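Local coordinates for protein SeviL (Septifer virgatus, PDB 6LF2) that binds the glycan of the glycolipids GM1b and asialo-GM1 as an R-type lectin of beta-trefoil fold, at residues K11-N16 / G20-Y25; S50-Y55 / L99-K104; K63-Q66 / Q71-M74; Y106-G111 / V115-Q120; K30-F35 / Q43-Q48. All blocks are in the same frame, centred on the assembly; numbering follows the deposited sequence.

Interaction 1 of 5, residues K11-N16 / G20-Y25; sequences KCYIQN and GGRAFY. With NGA (2-acetamido-2-deoxy-beta-D-galactopyranose), chain D.
G20 starts the contact by giving its N-H to N16 O in a weak bond, closing the turn between strand 6-16 and strand 22-26. G21 O then does double duty: it accepts from N16 N at 2.8 Å and lies close to Q15 CA. R22 and Q15 form a single backbone bridge. The R22 side chain runs beside that of Q15, and a bend at chi2 and chi3 sets NE 2.9 Å from Q15 OE1. OE1 lies near the guanidinium plane, while NE approaches from 41° out of the amide's carbonyl plane, and the N-H...O angle is only 132°. A23 N reaches I14 O at 3.0 Å, and a water bridges I14 N to A23 O. F24 takes part through the sugar, its ring centre covered by NGA C6. Q15 OE1 also accepts from Q15 NE2 of the second subunit, and R22 NH1 holds Q43 OE1. The buried amide and guanidinium thus share a polar network that ties the subunit interface to the glycan pocket.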
# COMPACT_ATOMS: atom_id res chain seq x y z
N LYS B 11 -5.79 10.33 4.89
CA LYS B 11 -4.89 9.51 5.68
C LYS B 11 -4.33 8.43 4.76
O LYS B 11 -5.10 7.82 4.01
CB LYS B 11 -5.62 8.87 6.86
CG LYS B 11 -6.12 9.86 7.92
CD LYS B 11 -5.02 10.31 8.87
CE LYS B 11 -5.54 11.36 9.83
NZ LYS B 11 -6.77 10.91 10.53
N CYS B 12 -3.02 8.21 4.81
CA CYS B 12 -2.43 7.32 3.82
C CYS B 12 -1.23 6.57 4.36
O CYS B 12 -0.54 7.02 5.28
CB CYS B 12 -2.02 8.09 2.56
SG CYS B 12 -0.68 9.27 2.82
N TYR B 13 -0.99 5.40 3.77
CA TYR B 13 0.30 4.74 3.91
C TYR B 13 1.23 5.27 2.83
O TYR B 13 0.78 5.70 1.76
CB TYR B 13 0.17 3.22 3.77
CG TYR B 13 -0.65 2.55 4.85
CD1 TYR B 13 -0.06 2.09 6.01
CD2 TYR B 13 -2.03 2.36 4.68
CE1 TYR B 13 -0.81 1.47 7.01
CE2 TYR B 13 -2.79 1.73 5.67
CZ TYR B 13 -2.17 1.29 6.82
OH TYR B 13 -2.90 0.68 7.82
N ILE B 14 2.52 5.27 3.12
CA ILE B 14 3.56 5.78 2.22
C ILE B 14 4.54 4.63 2.02
O ILE B 14 5.37 4.34 2.88
CB ILE B 14 4.23 7.04 2.77
CG1 ILE B 14 3.18 8.13 2.99
CG2 ILE B 14 5.33 7.52 1.82
CD1 ILE B 14 3.70 9.43 3.62
N GLN B 15 4.42 3.95 0.88
CA GLN B 15 5.09 2.67 0.66
C GLN B 15 6.05 2.76 -0.52
O GLN B 15 5.76 3.41 -1.53
CB GLN B 15 4.04 1.57 0.43
CG GLN B 15 4.63 0.17 0.27
CD GLN B 15 3.58 -0.91 0.49
OE1 GLN B 15 2.97 -1.00 1.56
NE2 GLN B 15 3.38 -1.74 -0.54
N ASN B 16 7.20 2.10 -0.38
CA ASN B 16 8.26 2.18 -1.38
C ASN B 16 8.11 1.09 -2.43
O ASN B 16 7.89 -0.07 -2.10
CB ASN B 16 9.62 2.05 -0.70
CG ASN B 16 10.74 2.61 -1.55
OD1 ASN B 16 11.26 1.93 -2.44
ND2 ASN B 16 11.10 3.87 -1.31
N GLY B 20 8.75 -2.56 -0.89
CA GLY B 20 7.45 -2.66 -0.26
C GLY B 20 7.37 -2.13 1.15
O GLY B 20 6.36 -2.36 1.83
N GLY B 21 8.40 -1.42 1.61
CA GLY B 21 8.42 -0.93 2.98
C GLY B 21 7.63 0.35 3.17
O GLY B 21 7.50 1.19 2.27
N ARG B 22 7.10 0.52 4.38
CA ARG B 22 6.24 1.65 4.71
C ARG B 22 6.97 2.58 5.67
O ARG B 22 7.57 2.13 6.65
CB ARG B 22 4.91 1.18 5.32
CG ARG B 22 3.85 0.83 4.27
CD ARG B 22 3.05 -0.42 4.65
NE ARG B 22 3.77 -1.64 4.26
CZ ARG B 22 4.22 -2.56 5.11
NH1 ARG B 22 4.04 -2.43 6.42
NH2 ARG B 22 4.87 -3.62 4.64
N ALA B 23 6.94 3.88 5.37
CA ALA B 23 7.43 4.89 6.30
C ALA B 23 6.60 4.86 7.57
O ALA B 23 5.38 4.70 7.51
CB ALA B 23 7.35 6.27 5.64
N PHE B 24 7.24 5.03 8.72
CA PHE B 24 6.51 5.05 9.98
C PHE B 24 7.14 6.08 10.93
O PHE B 24 8.31 6.43 10.79
CB PHE B 24 6.48 3.67 10.65
CG PHE B 24 7.80 3.21 11.21
CD1 PHE B 24 8.69 2.49 10.42
CD2 PHE B 24 8.17 3.51 12.52
CE1 PHE B 24 9.92 2.06 10.92
CE2 PHE B 24 9.41 3.10 13.03
CZ PHE B 24 10.28 2.37 12.23
N TYR B 25 6.34 6.54 11.89
CA TYR B 25 6.85 7.35 12.99
C TYR B 25 6.17 6.89 14.27
O TYR B 25 4.95 7.06 14.41
CB TYR B 25 6.63 8.85 12.77
CG TYR B 25 7.09 9.67 13.95
CD1 TYR B 25 8.40 9.62 14.38
CD2 TYR B 25 6.20 10.48 14.66
CE1 TYR B 25 8.84 10.37 15.47
CE2 TYR B 25 6.62 11.23 15.76
CZ TYR B 25 7.94 11.16 16.16
OH TYR B 25 8.40 11.89 17.25
C1 NGA D . 8.20 -2.47 14.88
C2 NGA D . 7.65 -1.96 16.22
C3 NGA D . 6.22 -1.45 16.07
C4 NGA D . 6.12 -0.49 14.88
C5 NGA D . 6.78 -1.07 13.63
C6 NGA D . 6.79 -0.07 12.47
C7 NGA D . 8.50 -2.82 18.33
C8 NGA D . 8.24 -3.74 19.49
N2 NGA D . 7.75 -2.99 17.24
O3 NGA D . 5.89 -0.75 17.24
O4 NGA D . 6.75 0.74 15.22
O5 NGA D . 8.11 -1.41 13.94
O6 NGA D . 5.49 0.14 11.98
O7 NGA D . 9.38 -1.97 18.41
O HOH W 1 3.30 4.26 5.59

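Interaction 2 of 5, residues S50-Y55 / L99-K104; sequences SDTPGY and LNKVHK
An aliphatic lysine chain laid over a tyrosine face carries nearly all of this contact between Y55 and K101. K101 CD sits 3.6 Å from the centroid of the Y55 ring and only 14° off the ring normal, a CH-pi contact over the face. The lysine crosses the tyrosine at about a right angle: K101 CB comes within 3.4 Å of Y55 CE1, and CE within 3.6 Å of Y55 CE2, on the other side of the ring centre. CG stands anti to the backbone N of K101 (chi1 176°) and the next two torsions are also extended, which is what lets four successive carbons span the ring before the chain bends at chi4. T52 CG2 adds a looser touch on K101 CE at 4.4 Å. In the beta-trefoil this joins the loop between strands 45-50 and 56-60 to the turn after strand 96-100, at the surface. The tyrosine's own loop is held by internal bonds. A type II turn runs from T52 to Y55, S50 OG makes an ST turn by accepting from T52 N, and Y55 O takes both S50 N and S50 OG, the latter at 2.7 Å from well above the carbonyl plane. On the lysine side, N100 OD1 accepts from H103 N in an Asx motif, and K104 NZ grips K101 O at 2.6 Å, in the plane of that carbonyl.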
# COMPACT_ATOMS: atom_id res chain seq x y z
N SER B 50 -0.52 22.06 1.66
CA SER B 50 0.06 23.21 2.35
C SER B 50 -0.53 24.52 1.83
O SER B 50 -1.25 24.58 0.82
CB SER B 50 1.57 23.25 2.17
OG SER B 50 1.92 23.83 0.92
N ASP B 51 -0.20 25.60 2.53
CA ASP B 51 -0.64 26.92 2.09
C ASP B 51 0.18 27.45 0.92
O ASP B 51 -0.11 28.54 0.42
CB ASP B 51 -0.61 27.91 3.26
CG ASP B 51 0.75 28.04 3.92
OD1 ASP B 51 1.75 27.50 3.41
OD2 ASP B 51 0.82 28.71 4.98
N THR B 52 1.18 26.70 0.46
CA THR B 52 2.01 27.10 -0.67
C THR B 52 1.60 26.29 -1.89
O THR B 52 1.64 25.05 -1.83
CB THR B 52 3.48 26.88 -0.35
OG1 THR B 52 3.83 27.63 0.81
CG2 THR B 52 4.36 27.30 -1.53
N PRO B 53 1.19 26.93 -2.99
CA PRO B 53 0.66 26.19 -4.14
C PRO B 53 1.61 25.10 -4.63
O PRO B 53 2.82 25.31 -4.75
CB PRO B 53 0.46 27.28 -5.19
CG PRO B 53 0.23 28.53 -4.39
CD PRO B 53 1.10 28.39 -3.17
N GLY B 54 1.05 23.92 -4.89
CA GLY B 54 1.81 22.81 -5.40
C GLY B 54 2.61 22.02 -4.38
O GLY B 54 3.30 21.07 -4.76
N TYR B 55 2.55 22.38 -3.10
CA TYR B 55 3.34 21.71 -2.08
C TYR B 55 2.44 21.14 -1.00
O TYR B 55 1.38 21.68 -0.68
CB TYR B 55 4.38 22.65 -1.44
CG TYR B 55 5.46 23.03 -2.41
CD1 TYR B 55 6.56 22.20 -2.61
CD2 TYR B 55 5.38 24.19 -3.16
CE1 TYR B 55 7.55 22.52 -3.52
CE2 TYR B 55 6.36 24.52 -4.08
CZ TYR B 55 7.45 23.68 -4.24
OH TYR B 55 8.44 24.00 -5.15
N LEU B 99 9.77 15.34 -3.37
CA LEU B 99 10.89 16.27 -3.55
C LEU B 99 10.80 17.39 -2.51
O LEU B 99 9.83 18.15 -2.50
CB LEU B 99 10.88 16.83 -4.97
CG LEU B 99 11.94 17.88 -5.31
CD1 LEU B 99 13.32 17.26 -5.19
CD2 LEU B 99 11.69 18.41 -6.72
N ASN B 100 11.81 17.48 -1.66
CA ASN B 100 11.86 18.53 -0.65
C ASN B 100 12.05 19.90 -1.31
O ASN B 100 12.98 20.08 -2.10
CB ASN B 100 12.98 18.24 0.33
CG ASN B 100 12.99 19.21 1.49
OD1 ASN B 100 13.84 20.10 1.55
ND2 ASN B 100 12.05 19.05 2.42
N LYS B 101 11.19 20.86 -0.97
CA LYS B 101 11.20 22.15 -1.66
C LYS B 101 12.50 22.91 -1.41
O LYS B 101 13.12 23.41 -2.36
CB LYS B 101 10.01 23.02 -1.22
CG LYS B 101 10.02 24.43 -1.84
CD LYS B 101 8.82 25.25 -1.40
CE LYS B 101 8.65 26.52 -2.22
NZ LYS B 101 9.83 27.43 -2.14
N VAL B 102 12.91 23.02 -0.15
CA VAL B 102 14.04 23.87 0.19
C VAL B 102 15.33 23.29 -0.37
O VAL B 102 16.15 24.01 -0.95
CB VAL B 102 14.13 24.07 1.72
CG1 VAL B 102 15.48 24.65 2.13
CG2 VAL B 102 12.99 24.97 2.20
N HIS B 103 15.51 21.98 -0.25
CA HIS B 103 16.78 21.36 -0.56
C HIS B 103 16.80 20.60 -1.87
O HIS B 103 17.87 20.12 -2.26
CB HIS B 103 17.20 20.43 0.58
CG HIS B 103 17.43 21.15 1.87
ND1 HIS B 103 18.56 21.91 2.10
CD2 HIS B 103 16.67 21.26 2.99
CE1 HIS B 103 18.49 22.44 3.31
NE2 HIS B 103 17.36 22.06 3.87
N LYS B 104 15.66 20.48 -2.55
CA LYS B 104 15.57 19.76 -3.81
C LYS B 104 16.21 18.37 -3.70
O LYS B 104 16.98 17.92 -4.55
CB LYS B 104 16.20 20.57 -4.95
CG LYS B 104 15.51 21.93 -5.19
CD LYS B 104 14.03 21.74 -5.56
CE LYS B 104 13.38 23.06 -6.00
NZ LYS B 104 13.25 24.06 -4.90

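Interaction 3 of 5, residues K63-Q66 / Q71-M74; sequences KFLQ and QVIM
Strands 63-67 and 72-75 run antiparallel, their short segments 172° apart, with Q66 and I73 as a hydrogen-bonded pair and L65 facing M74 as a non-hydrogen-bonded one. Q66 N donates to I73 O at 2.8 Å, and I73 N returns a bond to Q66 O. M74 folds back through bends at chi2 and chi3 (-66° and -60°), which carry its methyl over the neighbouring backbone: M74 CE lies 3.6 Å from K63 C and 3.7 Å from K63 CB. M74 SD lies 3.9 Å from L65 CD1. That same leucine methyl meets V72 CG1 at 3.6 Å, so L65 is wedged between the two. The Q66 and I73 side chains run alongside each other, and Q66 OE1 comes to 3.3 Å from I73 CD1 while its NE2 bonds T81 OG1. K63 lays its CB and CD against M74, and its NZ makes a salt bridge to D76. This is a beta hairpin of the trefoil, with L65 and M74 on one face, packed, like V72, against L32.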
# COMPACT_ATOMS: atom_id res chain seq x y z
N LYS B 63 3.24 16.32 14.32
CA LYS B 63 4.51 16.76 13.77
C LYS B 63 4.50 16.61 12.25
O LYS B 63 3.57 16.06 11.66
CB LYS B 63 5.68 15.97 14.37
CG LYS B 63 5.73 15.92 15.89
CD LYS B 63 6.99 15.19 16.34
CE LYS B 63 6.95 14.80 17.81
NZ LYS B 63 7.02 15.98 18.72
N PHE B 64 5.57 17.10 11.62
CA PHE B 64 5.65 17.17 10.17
C PHE B 64 6.96 16.59 9.67
O PHE B 64 8.02 16.86 10.25
CB PHE B 64 5.51 18.62 9.69
CG PHE B 64 4.28 19.30 10.19
CD1 PHE B 64 3.11 19.28 9.46
CD2 PHE B 64 4.30 19.98 11.41
CE1 PHE B 64 1.96 19.92 9.93
CE2 PHE B 64 3.17 20.62 11.88
CZ PHE B 64 2.00 20.58 11.14
N LEU B 65 6.89 15.81 8.60
CA LEU B 65 8.10 15.27 7.99
C LEU B 65 8.96 16.38 7.38
O LEU B 65 8.48 17.18 6.57
CB LEU B 65 7.75 14.25 6.92
CG LEU B 65 8.92 13.40 6.41
CD1 LEU B 65 9.42 12.49 7.48
CD2 LEU B 65 8.52 12.60 5.17
N GLN B 66 10.23 16.40 7.74
CA GLN B 66 11.12 17.51 7.43
C GLN B 66 12.45 16.97 6.92
O GLN B 66 12.92 15.93 7.37
CB GLN B 66 11.36 18.37 8.68
CG GLN B 66 12.28 19.57 8.48
CD GLN B 66 12.57 20.28 9.78
OE1 GLN B 66 12.72 19.64 10.83
NE2 GLN B 66 12.63 21.61 9.74
N GLN B 71 19.48 15.47 7.76
CA GLN B 71 18.71 14.25 7.94
C GLN B 71 17.22 14.51 7.83
O GLN B 71 16.76 15.65 7.90
CB GLN B 71 19.04 13.57 9.28
CG GLN B 71 19.31 14.49 10.44
CD GLN B 71 19.84 13.72 11.64
OE1 GLN B 71 20.25 12.56 11.53
NE2 GLN B 71 19.82 14.36 12.81
N VAL B 72 16.48 13.43 7.58
CA VAL B 72 15.03 13.46 7.62
C VAL B 72 14.60 13.29 9.07
O VAL B 72 15.03 12.34 9.74
CB VAL B 72 14.44 12.36 6.73
CG1 VAL B 72 12.91 12.41 6.74
CG2 VAL B 72 14.98 12.51 5.32
N ILE B 73 13.75 14.20 9.55
CA ILE B 73 13.31 14.21 10.94
C ILE B 73 11.86 14.67 10.97
O ILE B 73 11.32 15.15 9.97
CB ILE B 73 14.18 15.14 11.82
CG1 ILE B 73 14.17 16.55 11.24
CG2 ILE B 73 15.62 14.62 11.90
CD1 ILE B 73 14.92 17.55 12.11
N MET B 74 11.23 14.55 12.14
CA MET B 74 9.90 15.11 12.37
C MET B 74 10.05 16.46 13.06
O MET B 74 10.79 16.59 14.04
CB MET B 74 9.05 14.16 13.22
CG MET B 74 8.81 12.79 12.56
SD MET B 74 7.83 12.88 11.05
CE MET B 74 6.30 13.59 11.67

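Interaction 4 of 5, residues Y106-G111 / V115-Q120; sequences YLDYNG and VANKHQ
The Y106 ring meets segment 115-120 with K118 O at its edge, near the ring plane, and N117 O, H119 O and Q120 CG at oblique positions. Q120 crosses over to its phenol end, the amide turned 75° from the ring, and NE2 donates to Y106 OH at 3.1 Å in a nearly straight bond (169°) lying in the amide plane. The D108 carboxylate and N117 amide run alongside each other, their planes 13° apart, with D108 OD2 4.1 Å from N117 CB. The strands form three antiparallel pairs: Y106-N117 and D108-V115, both hydrogen-bonded, with the non-hydrogen-bonded L107-A116 between them. Y106 N reaches N117 O and D108 N reaches V115 O, both at 2.7 Å, each answered by a return bond. V115 puts CG2 3.8 Å from D108 CB. N117 OD1 accepts from H119 N in an Asx turn. Y106 OH bonds E87, while D108 is held by S123 and T121. The hairpin of strands 106-110 and 113-117 thus combines backbone pairing with side-chain polar bonds, and the phenol oxygen has partners from two parts of the chain.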
# COMPACT_ATOMS: atom_id res chain seq x y z
N TYR B 106 15.23 14.19 -2.82
CA TYR B 106 14.13 13.23 -2.88
C TYR B 106 14.14 12.31 -1.66
O TYR B 106 15.18 11.76 -1.30
CB TYR B 106 14.23 12.38 -4.15
CG TYR B 106 14.09 13.13 -5.45
CD1 TYR B 106 12.85 13.56 -5.90
CD2 TYR B 106 15.21 13.39 -6.24
CE1 TYR B 106 12.72 14.24 -7.10
CE2 TYR B 106 15.09 14.07 -7.43
CZ TYR B 106 13.85 14.49 -7.86
OH TYR B 106 13.72 15.17 -9.05
N LEU B 107 12.96 12.09 -1.07
CA LEU B 107 12.84 11.12 0.02
C LEU B 107 13.24 9.73 -0.45
O LEU B 107 12.77 9.25 -1.48
CB LEU B 107 11.40 11.10 0.54
CG LEU B 107 11.20 10.28 1.82
CD1 LEU B 107 11.98 10.90 2.98
CD2 LEU B 107 9.73 10.19 2.15
N ASP B 108 14.11 9.09 0.32
CA ASP B 108 14.74 7.83 -0.04
C ASP B 108 14.89 7.02 1.24
O ASP B 108 14.44 7.45 2.31
CB ASP B 108 16.08 8.10 -0.74
CG ASP B 108 16.56 6.94 -1.61
OD1 ASP B 108 16.18 5.77 -1.38
OD2 ASP B 108 17.37 7.22 -2.52
N TYR B 109 15.52 5.85 1.15
CA TYR B 109 15.81 5.10 2.35
C TYR B 109 17.20 4.50 2.27
O TYR B 109 17.78 4.34 1.19
CB TYR B 109 14.74 4.01 2.62
CG TYR B 109 14.72 2.87 1.61
CD1 TYR B 109 15.52 1.75 1.78
CD2 TYR B 109 13.88 2.91 0.50
CE1 TYR B 109 15.51 0.71 0.86
CE2 TYR B 109 13.86 1.88 -0.42
CZ TYR B 109 14.68 0.78 -0.23
OH TYR B 109 14.66 -0.26 -1.14
N ASN B 110 17.75 4.20 3.44
CA ASN B 110 19.01 3.46 3.56
C ASN B 110 18.86 2.52 4.75
O ASN B 110 18.80 2.98 5.89
CB ASN B 110 20.19 4.40 3.76
CG ASN B 110 21.51 3.67 3.79
OD1 ASN B 110 22.19 3.57 2.77
ND2 ASN B 110 21.88 3.14 4.95
N GLY B 111 18.80 1.22 4.49
CA GLY B 111 18.47 0.30 5.57
C GLY B 111 17.08 0.62 6.09
O GLY B 111 16.12 0.76 5.33
N VAL B 115 16.06 8.85 4.36
CA VAL B 115 17.09 9.79 3.97
C VAL B 115 16.57 10.60 2.78
O VAL B 115 15.44 10.41 2.33
CB VAL B 115 18.42 9.09 3.62
CG1 VAL B 115 18.93 8.26 4.78
CG2 VAL B 115 18.25 8.22 2.38
N ALA B 116 17.40 11.51 2.28
CA ALA B 116 17.04 12.30 1.12
C ALA B 116 18.24 12.39 0.19
O ALA B 116 19.38 12.50 0.65
CB ALA B 116 16.56 13.71 1.51
N ASN B 117 17.99 12.33 -1.12
CA ASN B 117 19.06 12.30 -2.11
C ASN B 117 18.72 13.23 -3.26
O ASN B 117 17.58 13.28 -3.73
CB ASN B 117 19.28 10.87 -2.63
CG ASN B 117 20.44 10.78 -3.61
OD1 ASN B 117 21.15 11.76 -3.86
ND2 ASN B 117 20.64 9.59 -4.16
N LYS B 118 19.73 13.98 -3.72
CA LYS B 118 19.53 14.89 -4.84
C LYS B 118 19.49 14.17 -6.18
O LYS B 118 18.76 14.59 -7.09
CB LYS B 118 20.62 15.96 -4.86
CG LYS B 118 20.66 16.84 -3.62
CD LYS B 118 21.77 17.88 -3.72
CE LYS B 118 21.21 19.29 -3.73
NZ LYS B 118 20.65 19.67 -2.40
N HIS B 119 20.26 13.10 -6.33
CA HIS B 119 20.22 12.29 -7.54
C HIS B 119 18.97 11.43 -7.54
O HIS B 119 18.54 10.96 -6.49
CB HIS B 119 21.45 11.39 -7.63
CG HIS B 119 22.75 12.13 -7.69
ND1 HIS B 119 23.33 12.70 -6.58
CD2 HIS B 119 23.59 12.39 -8.72
CE1 HIS B 119 24.47 13.28 -6.93
NE2 HIS B 119 24.65 13.10 -8.22
N GLN B 120 18.38 11.22 -8.72
CA GLN B 120 17.26 10.30 -8.84
C GLN B 120 17.76 8.86 -8.79
O GLN B 120 18.75 8.52 -9.44
CB GLN B 120 16.48 10.55 -10.13
CG GLN B 120 15.74 11.88 -10.16
CD GLN B 120 14.70 11.93 -11.25
OE1 GLN B 120 14.64 11.05 -12.12
NE2 GLN B 120 13.86 12.95 -11.22

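Interaction 5 of 5, residues K30-F35 / Q43-Q48; sequences KDLGIF and QIWSFQ. With NGA (2-acetamido-2-deoxy-beta-D-galactopyranose), chain D; GAL (beta-D-galactopyranose), chain C.
With chi1 at 180°, F35 CG stands anti to the backbone N, while Q43 CG is anti to the carbonyl carbon (chi1 -61°) and its chain then runs extended; together these bring the glutamine amide to the edge of the phenylalanine ring. Both residues line the glycan pocket of this beta-trefoil lectin. Q43 NE2 lies 3.7 Å from F35 CD2, near the ring plane, with amide and ring planes 53° apart. From there NE2 donates to NGA O6 at 2.8 Å, a fairly straight bond. The amide has further bonds: NE2 also bonds K38 O, and OE1 accepts from R22 NH1, and these bonds together fix how the amide is turned. NGA O5 lies over one face of the F35 ring, whereas F35 CE1 touches the galactose at its C4, 3.5 Å away. D42 and R29 are also hydrogen-bonded to NGA. Deeper in the fold, strand 31-35 meets strand 45-50 through L32 and W45, which cross at about a right angle. The indole nitrogen is bonded to A23 O, which helps set the ring's orientation, and L32 CD1 sits 3.7 Å from W45 CH2, at the indole edge in its plane.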
# COMPACT_ATOMS: atom_id res chain seq x y z
N LYS B 30 10.42 7.46 19.77
CA LYS B 30 11.09 8.50 19.00
C LYS B 30 11.75 7.89 17.77
O LYS B 30 12.93 8.12 17.49
CB LYS B 30 12.10 9.25 19.86
CG LYS B 30 11.49 9.87 21.10
CD LYS B 30 10.36 10.82 20.74
CE LYS B 30 9.84 11.55 21.97
NZ LYS B 30 10.95 12.15 22.77
N ASP B 31 10.99 7.07 17.04
CA ASP B 31 11.52 6.23 15.97
C ASP B 31 10.87 6.60 14.65
O ASP B 31 9.67 6.41 14.46
CB ASP B 31 11.30 4.75 16.29
CG ASP B 31 12.11 3.84 15.39
OD1 ASP B 31 12.95 4.37 14.64
OD2 ASP B 31 11.91 2.60 15.44
N LEU B 32 11.68 7.13 13.72
CA LEU B 32 11.25 7.41 12.36
C LEU B 32 12.02 6.49 11.42
O LEU B 32 13.25 6.40 11.52
CB LEU B 32 11.53 8.87 11.99
CG LEU B 32 11.19 9.31 10.57
CD1 LEU B 32 9.68 9.36 10.35
CD2 LEU B 32 11.80 10.69 10.29
N GLY B 33 11.32 5.80 10.53
CA GLY B 33 12.01 4.85 9.67
C GLY B 33 11.11 4.26 8.60
O GLY B 33 10.05 4.80 8.30
N ILE B 34 11.58 3.16 8.01
CA ILE B 34 10.82 2.38 7.04
C ILE B 34 10.83 0.92 7.47
O ILE B 34 11.86 0.40 7.92
CB ILE B 34 11.38 2.57 5.60
CG1 ILE B 34 10.60 1.73 4.59
CG2 ILE B 34 12.87 2.24 5.54
CD1 ILE B 34 11.07 1.94 3.14
N PHE B 35 9.68 0.26 7.39
CA PHE B 35 9.52 -1.11 7.85
C PHE B 35 8.84 -1.95 6.77
O PHE B 35 7.89 -1.48 6.14
CB PHE B 35 8.70 -1.14 9.15
CG PHE B 35 8.49 -2.52 9.69
CD1 PHE B 35 9.56 -3.31 10.04
CD2 PHE B 35 7.20 -3.03 9.86
CE1 PHE B 35 9.37 -4.59 10.54
CE2 PHE B 35 7.00 -4.31 10.36
CZ PHE B 35 8.09 -5.08 10.70
N GLN B 43 2.19 3.55 10.73
CA GLN B 43 2.50 3.76 9.32
C GLN B 43 1.45 4.60 8.62
O GLN B 43 1.54 4.80 7.40
CB GLN B 43 2.64 2.39 8.62
CG GLN B 43 3.77 1.54 9.21
CD GLN B 43 3.60 0.06 8.90
OE1 GLN B 43 2.84 -0.31 8.00
NE2 GLN B 43 4.26 -0.78 9.67
N ILE B 44 0.44 5.10 9.34
CA ILE B 44 -0.61 5.92 8.74
C ILE B 44 -0.27 7.39 8.94
O ILE B 44 -0.05 7.83 10.08
CB ILE B 44 -1.98 5.60 9.36
CG1 ILE B 44 -2.28 4.10 9.17
CG2 ILE B 44 -3.07 6.45 8.70
CD1 ILE B 44 -3.62 3.66 9.73
N TRP B 45 -0.24 8.14 7.84
CA TRP B 45 0.15 9.54 7.84
C TRP B 45 -1.01 10.43 7.42
O TRP B 45 -1.89 10.02 6.66
CB TRP B 45 1.33 9.81 6.89
CG TRP B 45 2.56 9.03 7.22
CD1 TRP B 45 2.80 7.72 6.92
CD2 TRP B 45 3.74 9.50 7.90
NE1 TRP B 45 4.03 7.35 7.37
CE2 TRP B 45 4.64 8.41 7.98
CE3 TRP B 45 4.13 10.73 8.45
CZ2 TRP B 45 5.89 8.51 8.58
CZ3 TRP B 45 5.38 10.82 9.06
CH2 TRP B 45 6.25 9.72 9.11
N SER B 46 -0.99 11.67 7.91
CA SER B 46 -1.87 12.71 7.40
C SER B 46 -1.21 13.37 6.19
O SER B 46 -0.11 13.92 6.31
CB SER B 46 -2.18 13.77 8.46
OG SER B 46 -3.01 13.23 9.48
N PHE B 47 -1.87 13.30 5.04
CA PHE B 47 -1.42 13.96 3.83
C PHE B 47 -2.16 15.29 3.73
O PHE B 47 -3.39 15.31 3.74
CB PHE B 47 -1.68 13.06 2.61
CG PHE B 47 -1.08 13.57 1.34
CD1 PHE B 47 0.28 13.53 1.15
CD2 PHE B 47 -1.88 14.10 0.35
CE1 PHE B 47 0.85 14.00 -0.04
CE2 PHE B 47 -1.33 14.57 -0.83
CZ PHE B 47 0.04 14.51 -1.02
N GLN B 48 -1.41 16.40 3.66
CA GLN B 48 -1.97 17.73 3.86
C GLN B 48 -1.60 18.66 2.72
O GLN B 48 -0.44 18.70 2.30
CB GLN B 48 -1.49 18.32 5.20
CG GLN B 48 -1.65 17.37 6.38
CD GLN B 48 -0.99 17.86 7.66
OE1 GLN B 48 0.02 18.56 7.62
NE2 GLN B 48 -1.55 17.48 8.80
C1 NGA D . 8.20 -2.47 14.88
C2 NGA D . 7.65 -1.96 16.22
C3 NGA D . 6.22 -1.45 16.07
C4 NGA D . 6.12 -0.49 14.88
C5 NGA D . 6.78 -1.07 13.63
C6 NGA D . 6.79 -0.07 12.47
C7 NGA D . 8.50 -2.82 18.33
C8 NGA D . 8.24 -3.74 19.49
N2 NGA D . 7.75 -2.99 17.24
O3 NGA D . 5.89 -0.75 17.24
O4 NGA D . 6.75 0.74 15.22
O5 NGA D . 8.11 -1.41 13.94
O6 NGA D . 5.49 0.14 11.98
O7 NGA D . 9.38 -1.97 18.41
C1 GAL C . 12.69 -4.45 14.38
C2 GAL C . 11.46 -5.17 14.97
C3 GAL C . 10.24 -4.99 14.07
C4 GAL C . 9.99 -3.50 13.85
C5 GAL C . 11.28 -2.84 13.35
C6 GAL C . 11.22 -1.32 13.15
O2 GAL C . 11.69 -6.57 15.10
O3 GAL C . 9.08 -5.54 14.66
O4 GAL C . 9.56 -2.90 15.05
O5 GAL C . 12.37 -3.07 14.23
O6 GAL C . 12.46 -0.87 12.61

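How the interactions relate
Interactions 1 and 5 are close neighbours on one side of the fold: strands 22-26 and 31-35 pair, as do 6-16 and 45-50, and both contacts touch NGA. Interaction 1 is fully buried and rich in polar bonds, whereas interaction 5 joins its segments by apolar and amide-ring contacts and is hydrogen-bonded to the sugar. Interactions 3 and 4 are both partly buried hairpins, meeting through V72, L65 and L107; interaction 3 packs apolar side chains on the face of L65 and M74, interaction 4 adds side-chain polar bonds. Interaction 2 lies at the surface, across the chain's centre from 1 and 5, and joins a loop to the turn after a strand, mainly by a CH-pi contact.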